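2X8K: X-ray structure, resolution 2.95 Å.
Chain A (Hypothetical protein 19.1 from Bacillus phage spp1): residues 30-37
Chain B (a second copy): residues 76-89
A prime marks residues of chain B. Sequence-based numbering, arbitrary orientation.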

ATOM      1  N   GLY A  30       5.889  -1.276 -28.801  1.00 50.11           N
ATOM      2  CA  GLY A  30       5.634  -0.531 -30.029  1.00 51.16           C
ATOM      3  C   GLY A  30       5.444  -1.406 -31.257  1.00 59.24           C
ATOM      4  O   GLY A  30       5.199  -0.894 -32.349  1.00 58.05           O
ATOM      5  N   ARG A  31       5.598  -2.732 -31.128  1.00 60.30           N
ATOM      6  CA  ARG A  31       5.384  -3.580 -32.312  1.00 63.31           C
ATOM      7  C   ARG A  31       4.404  -4.764 -32.089  1.00 72.74           C
ATOM      8  O   ARG A  31       4.639  -5.903 -32.492  1.00 74.30           O
ATOM      9  N   SER A  32       3.289  -4.457 -31.434  1.00 70.14           N
ATOM     10  CA  SER A  32       2.259  -5.416 -31.149  1.00 70.46           C
ATOM     11  C   SER A  32       1.068  -4.890 -31.938  1.00 74.66           C
ATOM     12  O   SER A  32       1.249  -4.095 -32.889  1.00 75.90           O
ATOM     13  N   VAL A  33      -0.137  -5.361 -31.565  1.00 68.61           N
ATOM     14  CA  VAL A  33      -1.380  -5.017 -32.219  1.00 67.82           C
ATOM     15  C   VAL A  33      -1.531  -3.522 -32.401  1.00 68.95           C
ATOM     16  O   VAL A  33      -1.636  -2.779 -31.434  1.00 67.65           O
ATOM     17  N   TYR A  34      -1.454  -3.080 -33.640  1.00 66.41           N
ATOM     18  CA  TYR A  34      -1.543  -1.660 -33.968  1.00 66.15           C
ATOM     19  C   TYR A  34      -2.923  -1.097 -33.705  1.00 75.43           C
ATOM     20  O   TYR A  34      -3.911  -1.817 -33.876  1.00 77.09           O
ATOM     21  N   SER A  35      -2.984   0.163 -33.221  1.00 71.33           N
ATOM     22  CA  SER A  35      -4.245   0.844 -32.932  1.00 70.08           C
ATOM     23  C   SER A  35      -4.639   1.720 -34.111  1.00 73.04           C
ATOM     24  O   SER A  35      -3.801   1.938 -34.982  1.00 74.56           O
ATOM     25  N   ILE A  36      -5.902   2.176 -34.180  1.00 67.93           N
ATOM     26  CA  ILE A  36      -6.412   3.022 -35.267  1.00 68.88           C
ATOM     27  C   ILE A  36      -7.020   4.328 -34.760  1.00 75.05           C
ATOM     28  O   ILE A  36      -7.823   4.333 -33.818  1.00 76.01           O
ATOM     29  N   GLU A  37      -6.650   5.441 -35.408  1.00 72.64           N
ATOM     30  CA  GLU A  37      -7.235   6.746 -35.106  1.00 72.67           C
ATOM     31  C   GLU A  37      -8.586   6.808 -35.856  1.00 76.75           C
ATOM     32  O   GLU A  37      -8.637   6.604 -37.074  1.00 76.94           O
TER
ATOM     33  N   LEU B  76       6.144 -15.280 -33.240  1.00 84.05           N
ATOM     34  CA  LEU B  76       5.228 -14.399 -32.517  1.00 79.31           C
ATOM     35  C   LEU B  76       5.054 -13.055 -33.242  1.00 78.53           C
ATOM     36  O   LEU B  76       3.919 -12.597 -33.383  1.00 75.74           O
ATOM     37  N   ARG B  77       6.181 -12.420 -33.677  1.00 74.52           N
ATOM     38  CA  ARG B  77       6.159 -11.130 -34.377  1.00 74.09           C
ATOM     39  C   ARG B  77       5.311 -11.237 -35.631  1.00 81.78           C
ATOM     40  O   ARG B  77       4.512 -10.330 -35.913  1.00 82.90           O
ATOM     41  N   ARG B  78       5.467 -12.351 -36.363  1.00 78.86           N
ATOM     42  CA  ARG B  78       4.718 -12.609 -37.585  1.00 79.53           C
ATOM     43  C   ARG B  78       3.238 -12.919 -37.346  1.00 80.23           C
ATOM     44  O   ARG B  78       2.416 -12.549 -38.181  1.00 78.46           O
ATOM     45  N   ARG B  79       2.895 -13.527 -36.195  1.00 76.17           N
ATOM     46  CA  ARG B  79       1.499 -13.820 -35.862  1.00 75.78           C
ATOM     47  C   ARG B  79       0.777 -12.504 -35.625  1.00 77.49           C
ATOM     48  O   ARG B  79      -0.312 -12.309 -36.167  1.00 78.97           O
ATOM     49  N   ILE B  80       1.401 -11.589 -34.865  1.00 70.43           N
ATOM     50  CA  ILE B  80       0.850 -10.272 -34.564  1.00 69.07           C
ATOM     51  C   ILE B  80       0.622  -9.462 -35.842  1.00 72.30           C
ATOM     52  O   ILE B  80      -0.419  -8.814 -35.972  1.00 69.83           O
ATOM     53  N   GLU B  81       1.586  -9.532 -36.790  1.00 70.75           N
ATOM     54  CA  GLU B  81       1.514  -8.849 -38.082  1.00 72.32           C
ATOM     55  C   GLU B  81       0.249  -9.312 -38.817  1.00 77.29           C
ATOM     56  O   GLU B  81      -0.486  -8.490 -39.373  1.00 78.41           O
ATOM     57  N   TYR B  82       0.005 -10.637 -38.797  1.00 72.50           N
ATOM     58  CA  TYR B  82      -1.146 -11.254 -39.422  1.00 72.55           C
ATOM     59  C   TYR B  82      -2.398 -10.869 -38.695  1.00 76.07           C
ATOM     60  O   TYR B  82      -3.402 -10.579 -39.338  1.00 77.88           O
ATOM     61  N   LEU B  83      -2.337 -10.800 -37.355  1.00 70.11           N
ATOM     62  CA  LEU B  83      -3.476 -10.419 -36.512  1.00 66.66           C
ATOM     63  C   LEU B  83      -3.900  -9.027 -36.875  1.00 65.24           C
ATOM     64  O   LEU B  83      -5.091  -8.783 -36.979  1.00 61.83           O
ATOM     65  N   ASN B  84      -2.916  -8.126 -37.141  1.00 62.20           N
ATOM     66  CA  ASN B  84      -3.188  -6.750 -37.571  1.00 61.54           C
ATOM     67  C   ASN B  84      -3.916  -6.751 -38.909  1.00 70.54           C
ATOM     68  O   ASN B  84      -4.888  -6.009 -39.079  1.00 70.88           O
ATOM     69  N   PHE B  85      -3.495  -7.659 -39.819  1.00 69.39           N
ATOM     70  CA  PHE B  85      -4.098  -7.848 -41.133  1.00 70.97           C
ATOM     71  C   PHE B  85      -5.580  -8.211 -41.042  1.00 74.04           C
ATOM     72  O   PHE B  85      -6.408  -7.625 -41.758  1.00 74.47           O
ATOM     73  N   LEU B  86      -5.903  -9.147 -40.139  1.00 69.19           N
ATOM     74  CA  LEU B  86      -7.275  -9.600 -39.911  1.00 69.10           C
ATOM     75  C   LEU B  86      -8.153  -8.538 -39.230  1.00 74.74           C
ATOM     76  O   LEU B  86      -9.357  -8.499 -39.474  1.00 75.57           O
ATOM     77  N   LEU B  87      -7.559  -7.707 -38.367  1.00 70.16           N
ATOM     78  CA  LEU B  87      -8.288  -6.721 -37.601  1.00 68.84           C
ATOM     79  C   LEU B  87      -8.577  -5.406 -38.280  1.00 81.26           C
ATOM     80  O   LEU B  87      -9.670  -4.896 -38.079  1.00 84.67           O
ATOM     81  N   HIS B  88      -7.613  -4.796 -38.995  1.00 81.47           N
ATOM     82  CA  HIS B  88      -7.829  -3.474 -39.598  1.00 84.18           C
ATOM     83  C   HIS B  88      -8.879  -3.514 -40.691  1.00 92.27           C
ATOM     84  O   HIS B  88      -8.719  -4.209 -41.701  1.00 95.75           O
ATOM     85  N   ARG B  89      -9.997  -2.814 -40.425  1.00 87.12           N
ATOM     86  CA  ARG B  89     -11.168  -2.722 -41.280  1.00 86.94           C
ATOM     87  C   ARG B  89     -11.607  -1.269 -41.414  1.00 91.63           C
ATOM     88  O   ARG B  89     -11.595  -0.532 -40.432  1.00 90.28           O
TER

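Packing of an extended segment of chain A (Gly30 to Glu37) against the part of a helix spanning residues 76 to 87 of chain B, a second copy, with His88′ just beyond its end; together the two stretches bury 477 Å². Val33, Arg31 and Arg77′ are the most heavily covered residues. The nearest partners on chain B come one helical turn apart: Ser32 lies nearest Ile80′, Val33 nearest Asn84′ and Ile36 nearest His88′, measured between CA atoms.

Val33 (chi1 t) leaves its backbone sideways, yet its two methyls reach different leucines one turn apart: CG2 lies 3.8 Å from Leu83′ CD1, and CG1 lies 3.7 Å from Leu87′ CD1. Both leucines point toward the segment. Asn84′, on the same side of the helix, has chi1 m, and although its CA-to-CB bond is sideways, its amide end comes nearer. Asn84′ OD1 accepts a hydrogen bond from the backbone N of Tyr34 (2.8 Å), giving an amide in a segment without regular secondary structure a partner from the helix. Asn84′ OD1 also touches Val33 CA at 3.4 Å, while Asn84′ ND2 is hydrogen-bonded elsewhere in the structure. The Tyr34 ring contributes little, since its end leads away from the helix.

Arg31 (chi1 p) and Arg77′ (chi1 m) both start sideways and bring their ends nearer to the opposing stretch. Their guanidinium groups stack with centres 4.3 Å apart and planes at 22°, each with an aliphatic carbon of the other residue over one face: Arg77′ CD over Arg31, Arg31 CG over Arg77′. This flat arrangement places like charges close together, with Arg31 NH2 3.9 Å from Arg77′ NE. Arg77′ NH2 donates a hydrogen bond to the backbone O of Arg31 (2.7 Å), so the helix arginine grips the main chain as well as the side chain. Arg31 NE and NH2 are also hydrogen-bonded elsewhere in the structure.

Between these two polar anchors, Ile80′ (chi1 m) points toward the segment and rests its CG2 on the backbone, 3.6 Å from Ser32 C and 3.9 Å from Val33 N. Ser32 itself (chi1 t) turns its CA-to-CB bond away, leaving mainly its main chain to meet the isoleucine. At the far end Ile36 (chi1 m) and His88′ (chi1 t) point toward each other's stretch, and Ile36 CD1 approaches His88′ CD2 to 3.3 Å, meeting the ring obliquely. His88′ is the first residue to leave helical geometry, so this contact carries the packing just past the helix.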

ATOM      1  CB  ARG A  31       6.690  -3.957 -32.986  1.00 64.46           C
ATOM      2  CG  ARG A  31       7.624  -4.729 -32.100  1.00 68.10           C
ATOM      3  CD  ARG A  31       9.026  -4.296 -32.342  1.00 62.02           C
ATOM      4  NE  ARG A  31       9.941  -5.441 -32.359  1.00 76.47           N
ATOM      5  CZ  ARG A  31      10.192  -6.237 -31.320  1.00 78.70           C
ATOM      6  NH1 ARG A  31       9.540  -6.076 -30.177  1.00 67.41           N
ATOM      7  NH2 ARG A  31      11.063  -7.223 -31.431  1.00 48.59           N
ATOM      8  CB  SER A  32       1.897  -5.358 -29.671  1.00 74.40           C
ATOM      9  OG  SER A  32       1.214  -6.503 -29.181  1.00 85.13           O
ATOM     10  CB  VAL A  33      -2.591  -5.699 -31.525  1.00 70.92           C
ATOM     11  CG1 VAL A  33      -3.835  -5.603 -32.400  1.00 72.00           C
ATOM     12  CG2 VAL A  33      -2.282  -7.155 -31.175  1.00 70.46           C
ATOM     13  CB  TYR A  34      -1.114  -1.407 -35.414  1.00 65.62           C
ATOM     14  CG  TYR A  34      -0.320  -0.132 -35.554  1.00 63.04           C
ATOM     15  CD1 TYR A  34       1.026  -0.084 -35.206  1.00 62.09           C
ATOM     16  CD2 TYR A  34      -0.907   1.024 -36.058  1.00 64.78           C
ATOM     17  CE1 TYR A  34       1.761   1.090 -35.336  1.00 60.29           C
ATOM     18  CE2 TYR A  34      -0.176   2.194 -36.226  1.00 65.17           C
ATOM     19  CZ  TYR A  34       1.155   2.225 -35.853  1.00 69.27           C
ATOM     20  OH  TYR A  34       1.863   3.392 -35.994  1.00 70.91           O
ATOM     21  CB  SER A  35      -4.093   1.648 -31.659  1.00 71.69           C
ATOM     22  OG  SER A  35      -3.878   0.745 -30.584  1.00 80.55           O
ATOM     23  CB  ILE A  36      -7.429   2.234 -36.108  1.00 74.04           C
ATOM     24  CG1 ILE A  36      -6.751   1.109 -36.888  1.00 75.25           C
ATOM     25  CG2 ILE A  36      -8.209   3.136 -37.047  1.00 78.96           C
ATOM     26  CD1 ILE A  36      -7.517  -0.144 -36.853  1.00 87.25           C
ATOM     27  CB  GLU A  37      -6.315   7.902 -35.532  1.00 74.74           C
ATOM     28  CG  GLU A  37      -5.062   8.067 -34.691  1.00 92.90           C
ATOM     29  CD  GLU A  37      -5.264   8.380 -33.219  1.00133.53           C
ATOM     30  OE1 GLU A  37      -4.616   7.714 -32.373  1.00137.22           O
ATOM     31  OE2 GLU A  37      -6.061   9.299 -32.914  1.00129.04           O
TER
ATOM     32  CB  LEU B  76       5.706 -14.174 -31.069  1.00 78.55           C
ATOM     33  CG  LEU B  76       4.903 -13.125 -30.225  1.00 80.49           C
ATOM     34  CD1 LEU B  76       3.523 -13.629 -29.840  1.00 77.51           C
ATOM     35  CD2 LEU B  76       5.658 -12.722 -28.982  1.00 83.68           C
ATOM     36  CB  ARG B  77       7.550 -10.646 -34.779  1.00 74.83           C
ATOM     37  CG  ARG B  77       8.606 -10.588 -33.699  1.00 85.46           C
ATOM     38  CD  ARG B  77       8.691  -9.240 -33.032  1.00 79.74           C
ATOM     39  NE  ARG B  77       7.779  -9.187 -31.897  1.00 69.29           N
ATOM     40  CZ  ARG B  77       6.611  -8.579 -31.940  1.00 90.91           C
ATOM     41  NH1 ARG B  77       5.812  -8.596 -30.882  1.00 82.30           N
ATOM     42  NH2 ARG B  77       6.209  -7.975 -33.055  1.00 89.27           N
ATOM     43  CB  ARG B  78       5.432 -13.629 -38.475  1.00 81.36           C
ATOM     44  CG  ARG B  78       6.465 -12.949 -39.356  1.00 86.73           C
ATOM     45  CD  ARG B  78       7.703 -13.772 -39.499  1.00112.07           C
ATOM     46  NE  ARG B  78       8.840 -12.965 -39.953  1.00136.62           N
ATOM     47  CZ  ARG B  78       9.586 -13.242 -41.023  1.00150.96           C
ATOM     48  NH1 ARG B  78       9.320 -14.309 -41.773  1.00127.75           N
ATOM     49  NH2 ARG B  78      10.602 -12.452 -41.350  1.00139.62           N
ATOM     50  CB  ARG B  79       1.370 -14.725 -34.619  1.00 79.93           C
ATOM     51  CG  ARG B  79       1.736 -16.191 -34.846  1.00100.43           C
ATOM     52  CD  ARG B  79       1.574 -17.076 -33.606  1.00122.29           C
ATOM     53  NE  ARG B  79       0.171 -17.451 -33.363  1.00145.39           N
ATOM     54  CZ  ARG B  79      -0.458 -18.480 -33.937  1.00164.97           C
ATOM     55  NH1 ARG B  79       0.178 -19.261 -34.803  1.00157.34           N
ATOM     56  NH2 ARG B  79      -1.728 -18.735 -33.650  1.00148.56           N
ATOM     57  CB  ILE B  80       1.732  -9.541 -33.530  1.00 72.23           C
ATOM     58  CG1 ILE B  80       1.337  -9.943 -32.110  1.00 71.82           C
ATOM     59  CG2 ILE B  80       1.658  -8.039 -33.683  1.00 72.14           C
ATOM     60  CD1 ILE B  80       2.544 -10.193 -31.286  1.00 84.08           C
ATOM     61  CB  GLU B  81       2.739  -9.217 -38.947  1.00 75.75           C
ATOM     62  CG  GLU B  81       3.989  -8.396 -38.712  1.00 81.00           C
ATOM     63  CD  GLU B  81       5.233  -8.911 -39.395  1.00103.84           C
ATOM     64  OE1 GLU B  81       5.079  -9.654 -40.391  1.00117.17           O
ATOM     65  OE2 GLU B  81       6.356  -8.582 -38.938  1.00 98.36           O
ATOM     66  CB  TYR B  82      -0.993 -12.780 -39.511  1.00 75.47           C
ATOM     67  CG  TYR B  82      -1.964 -13.381 -40.507  1.00 81.09           C
ATOM     68  CD1 TYR B  82      -1.791 -13.199 -41.882  1.00 85.38           C
ATOM     69  CD2 TYR B  82      -3.112 -14.045 -40.078  1.00 81.41           C
ATOM     70  CE1 TYR B  82      -2.740 -13.652 -42.798  1.00 86.88           C
ATOM     71  CE2 TYR B  82      -4.053 -14.521 -40.989  1.00 83.32           C
ATOM     72  CZ  TYR B  82      -3.865 -14.319 -42.346  1.00 93.40           C
ATOM     73  OH  TYR B  82      -4.784 -14.812 -43.245  1.00100.01           O
ATOM     74  CB  LEU B  83      -3.066 -10.456 -35.044  1.00 65.58           C
ATOM     75  CG  LEU B  83      -4.065 -10.973 -34.016  1.00 69.17           C
ATOM     76  CD1 LEU B  83      -3.960 -10.177 -32.733  1.00 68.30           C
ATOM     77  CD2 LEU B  83      -5.509 -10.993 -34.525  1.00 66.21           C
ATOM     78  CB  ASN B  84      -1.926  -5.936 -37.635  1.00 50.86           C
ATOM     79  CG  ASN B  84      -1.490  -5.464 -36.284  1.00 72.86           C
ATOM     80  OD1 ASN B  84      -2.286  -4.948 -35.494  1.00 71.50           O
ATOM     81  ND2 ASN B  84      -0.224  -5.639 -35.971  1.00 63.94           N
ATOM     82  CB  PHE B  85      -3.311  -8.883 -41.932  1.00 74.41           C
ATOM     83  CG  PHE B  85      -3.978  -9.346 -43.197  1.00 79.00           C
ATOM     84  CD1 PHE B  85      -4.026  -8.518 -44.320  1.00 83.45           C
ATOM     85  CD2 PHE B  85      -4.512 -10.634 -43.290  1.00 83.21           C
ATOM     86  CE1 PHE B  85      -4.601  -8.969 -45.511  1.00 87.20           C
ATOM     87  CE2 PHE B  85      -5.134 -11.069 -44.462  1.00 88.01           C
ATOM     88  CZ  PHE B  85      -5.171 -10.235 -45.567  1.00 87.76           C
ATOM     89  CB  LEU B  86      -7.289 -10.874 -39.054  1.00 67.83           C
ATOM     90  CG  LEU B  86      -6.509 -12.050 -39.580  1.00 73.55           C
ATOM     91  CD1 LEU B  86      -6.454 -13.156 -38.566  1.00 73.40           C
ATOM     92  CD2 LEU B  86      -7.068 -12.528 -40.875  1.00 78.86           C
ATOM     93  CB  LEU B  87      -7.621  -6.474 -36.241  1.00 65.74           C
ATOM     94  CG  LEU B  87      -7.630  -7.614 -35.244  1.00 66.18           C
ATOM     95  CD1 LEU B  87      -6.591  -7.392 -34.187  1.00 62.09           C
ATOM     96  CD2 LEU B  87      -9.022  -7.824 -34.629  1.00 68.27           C
ATOM     97  CB  HIS B  88      -6.512  -2.766 -40.002  1.00 87.24           C
ATOM     98  CG  HIS B  88      -6.658  -1.373 -40.584  1.00 93.31           C
ATOM     99  ND1 HIS B  88      -5.906  -0.969 -41.680  1.00 98.19           N
ATOM    100  CD2 HIS B  88      -7.427  -0.325 -40.190  1.00 95.28           C
ATOM    101  CE1 HIS B  88      -6.244   0.295 -41.912  1.00 98.55           C
ATOM    102  NE2 HIS B  88      -7.162   0.725 -41.054  1.00 97.09           N
ATOM    103  CB  ARG B  89     -12.282  -3.547 -40.651  1.00 84.20           C
ATOM    104  CG  ARG B  89     -13.031  -4.378 -41.658  1.00 96.16           C
ATOM    105  CD  ARG B  89     -12.673  -5.851 -41.632  1.00 89.91           C
ATOM    106  NE  ARG B  89     -11.270  -6.131 -41.930  1.00 80.21           N
ATOM    107  CZ  ARG B  89     -10.825  -7.333 -42.275  1.00 88.42           C
ATOM    108  NH1 ARG B  89     -11.671  -8.342 -42.418  1.00 60.63           N
ATOM    109  NH2 ARG B  89      -9.528  -7.533 -42.486  1.00 84.01           N
TER